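Local coordinates for protein DegQ (Legionella pneumophila, PDB 4YO1) that probably acts as a periplasmic HtrA-family serine endopeptidase and chaperone, here reduced to its protease domain and first PDZ domain, at residues Asp301-Asn307 with Ala330-Arg336. The protein carries 1 engineered substitution. Numbering follows the deposited sequence.
Sequences DVIVQIN and AKIKILR
Two antiparallel strands of the PDZ-domain sheet pair here; their end-to-end directions lie 151° apart. Ile306 faces Ile332 as a non-hydrogen-bonded pair (CA-CA 4.2 Å). Gln305 and Lys333 form a hydrogen-bonded pair (CA-CA 5.0 Å). Val304 and Gln305 both lie opposite Lys333, a beta bulge, with Val304 psi near -20°.

Backbone hydrogen bonds run Val304 N to Lys333 O (3.2 Å), Lys333 N to Gln305 O (2.7 Å, weak) and Asn307 N to Lys331 O (2.5 Å). Asn307 has positive phi (60°); its m side chain accepts Lys331 N on OD1 (2.9 Å). Gln305 NE2 donates a very short hydrogen bond to Asn307 O (2.4 Å).

Ile306 CG1 meets Ile332 CG2 at 3.6 Å. Helix 315-322 packs on Ile306, strand 339-346 on Ile332 and Ile334.

Asp301 (m) forms a salt bridge with Arg336: OD1 to NE 2.8 Å, OD2 to NH2 a very short 2.4 Å. Asp301 OD2 also accepts Lys298 N. The buried carboxylate is thus neutralised, and ionic pairing closes one end of a strand pair whose other end is held by the Asn307 carboxamide.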
loop_
_atom_site.group_PDB
_atom_site.type_symbol
_atom_site.label_atom_id
_atom_site.label_comp_id
_atom_site.label_asym_id
_atom_site.label_seq_id
_atom_site.Cartn_x
_atom_site.Cartn_y
_atom_site.Cartn_z
ATOM N N ASP A 301 18.237 -37.464 20.245
ATOM C CA ASP A 301 19.628 -37.623 20.644
ATOM C C ASP A 301 19.962 -36.781 21.877
ATOM O O ASP A 301 19.154 -35.968 22.336
ATOM C CB ASP A 301 20.568 -37.275 19.492
ATOM C CG ASP A 301 20.462 -38.254 18.342
ATOM O OD1 ASP A 301 19.693 -39.233 18.467
ATOM O OD2 ASP A 301 21.151 -38.050 17.315
ATOM N N VAL A 302 21.156 -36.993 22.417
ATOM C CA VAL A 302 21.581 -36.318 23.630
ATOM C C VAL A 302 23.030 -35.888 23.511
ATOM O O VAL A 302 23.929 -36.724 23.455
ATOM C CB VAL A 302 21.449 -37.240 24.855
ATOM C CG1 VAL A 302 21.993 -36.556 26.098
ATOM C CG2 VAL A 302 20.001 -37.651 25.059
ATOM N N ILE A 303 23.258 -34.580 23.473
ATOM C CA ILE A 303 24.621 -34.065 23.445
ATOM C C ILE A 303 25.227 -34.055 24.841
ATOM O O ILE A 303 24.596 -33.621 25.799
ATOM C CB ILE A 303 24.690 -32.653 22.850
ATOM C CG1 ILE A 303 24.228 -32.669 21.393
ATOM C CG2 ILE A 303 26.104 -32.099 22.933
ATOM C CD1 ILE A 303 22.832 -32.170 21.213
ATOM N N VAL A 304 26.452 -34.550 24.950
ATOM C CA VAL A 304 27.141 -34.567 26.226
ATOM C C VAL A 304 28.433 -33.763 26.128
ATOM O O VAL A 304 28.983 -33.327 27.140
ATOM C CB VAL A 304 27.432 -36.008 26.674
ATOM C CG1 VAL A 304 28.006 -36.029 28.093
ATOM C CG2 VAL A 304 26.161 -36.843 26.602
ATOM N N GLN A 305 28.907 -33.559 24.903
ATOM C CA GLN A 305 30.123 -32.796 24.689
ATOM C C GLN A 305 30.137 -32.155 23.309
ATOM O O GLN A 305 29.856 -32.809 22.307
ATOM C CB GLN A 305 31.345 -33.698 24.865
ATOM C CG GLN A 305 32.644 -32.954 25.163
ATOM C CD GLN A 305 33.843 -33.883 25.279
ATOM O OE1 GLN A 305 33.863 -34.796 26.104
ATOM N NE2 GLN A 305 34.847 -33.656 24.440
ATOM N N ILE A 306 30.442 -30.862 23.271
ATOM C CA ILE A 306 30.696 -30.159 22.019
ATOM C C ILE A 306 32.164 -29.773 22.039
ATOM O O ILE A 306 32.583 -28.968 22.869
ATOM C CB ILE A 306 29.863 -28.872 21.891
ATOM C CG1 ILE A 306 28.380 -29.194 21.737
ATOM C CG2 ILE A 306 30.328 -28.056 20.708
ATOM C CD1 ILE A 306 27.514 -27.971 21.506
ATOM N N ASN A 307 32.936 -30.355 21.128
ATOM C CA ASN A 307 34.388 -30.207 21.121
ATOM C C ASN A 307 34.996 -30.718 22.421
ATOM O O ASN A 307 34.611 -31.779 22.914
ATOM C CB ASN A 307 34.805 -28.757 20.855
ATOM C CG ASN A 307 34.336 -28.252 19.506
ATOM O OD1 ASN A 307 34.307 -28.999 18.528
ATOM N ND2 ASN A 307 33.963 -26.979 19.448
ATOM N N ALA A 330 32.989 -28.649 14.139
ATOM C CA ALA A 330 32.689 -28.867 15.549
ATOM C C ALA A 330 32.392 -30.339 15.827
ATOM O O ALA A 330 31.444 -30.905 15.281
ATOM C CB ALA A 330 31.525 -27.993 15.986
ATOM N N LYS A 331 33.215 -30.956 16.670
ATOM C CA LYS A 331 33.029 -32.353 17.048
ATOM C C LYS A 331 32.097 -32.473 18.244
ATOM O O LYS A 331 32.466 -32.124 19.362
ATOM C CB LYS A 331 34.373 -33.004 17.386
ATOM C CG LYS A 331 35.168 -33.484 16.181
ATOM C CD LYS A 331 36.406 -34.265 16.615
ATOM C CE LYS A 331 37.044 -35.005 15.446
ATOM N NZ LYS A 331 36.142 -36.053 14.874
ATOM N N ILE A 332 30.893 -32.976 18.017
ATOM C CA ILE A 332 29.929 -33.074 19.099
ATOM C C ILE A 332 29.541 -34.508 19.453
ATOM O O ILE A 332 28.884 -35.212 18.687
ATOM C CB ILE A 332 28.685 -32.187 18.848
ATOM C CG1 ILE A 332 27.890 -32.650 17.635
ATOM C CG2 ILE A 332 29.105 -30.753 18.612
ATOM C CD1 ILE A 332 26.679 -31.806 17.383
ATOM N N LYS A 333 29.978 -34.939 20.628
ATOM C CA LYS A 333 29.565 -36.226 21.155
ATOM C C LYS A 333 28.060 -36.224 21.381
ATOM O O LYS A 333 27.508 -35.300 21.979
ATOM C CB LYS A 333 30.293 -36.537 22.465
ATOM C CG LYS A 333 31.584 -37.333 22.311
ATOM C CD LYS A 333 32.225 -37.602 23.670
ATOM C CE LYS A 333 33.371 -38.598 23.569
ATOM N NZ LYS A 333 33.905 -38.980 24.909
ATOM N N ILE A 334 27.398 -37.255 20.876
ATOM C CA ILE A 334 25.979 -37.444 21.119
ATOM C C ILE A 334 25.784 -38.836 21.684
ATOM O O ILE A 334 26.735 -39.605 21.804
ATOM C CB ILE A 334 25.154 -37.332 19.829
ATOM C CG1 ILE A 334 25.376 -38.565 18.950
ATOM C CG2 ILE A 334 25.504 -36.054 19.081
ATOM C CD1 ILE A 334 24.617 -38.538 17.652
ATOM N N LEU A 335 24.549 -39.161 22.032
ATOM C CA LEU A 335 24.256 -40.464 22.587
ATOM C C LEU A 335 22.859 -40.884 22.160
ATOM O O LEU A 335 21.865 -40.553 22.805
ATOM C CB LEU A 335 24.396 -40.437 24.107
ATOM C CG LEU A 335 24.964 -41.700 24.755
ATOM C CD1 LEU A 335 25.288 -41.467 26.209
ATOM C CD2 LEU A 335 23.983 -42.830 24.633
ATOM N N ARG A 336 22.805 -41.617 21.055
ATOM C CA ARG A 336 21.559 -42.088 20.470
ATOM C C ARG A 336 21.349 -43.559 20.795
ATOM O O ARG A 336 22.137 -44.399 20.371
ATOM C CB ARG A 336 21.610 -41.903 18.954
ATOM C CG ARG A 336 20.386 -42.394 18.207
ATOM C CD ARG A 336 20.540 -42.155 16.710
ATOM N NE ARG A 336 20.838 -40.757 16.407
ATOM C CZ ARG A 336 21.740 -40.356 15.514
ATOM N NH1 ARG A 336 22.438 -41.250 14.828
ATOM N NH2 ARG A 336 21.944 -39.061 15.305
#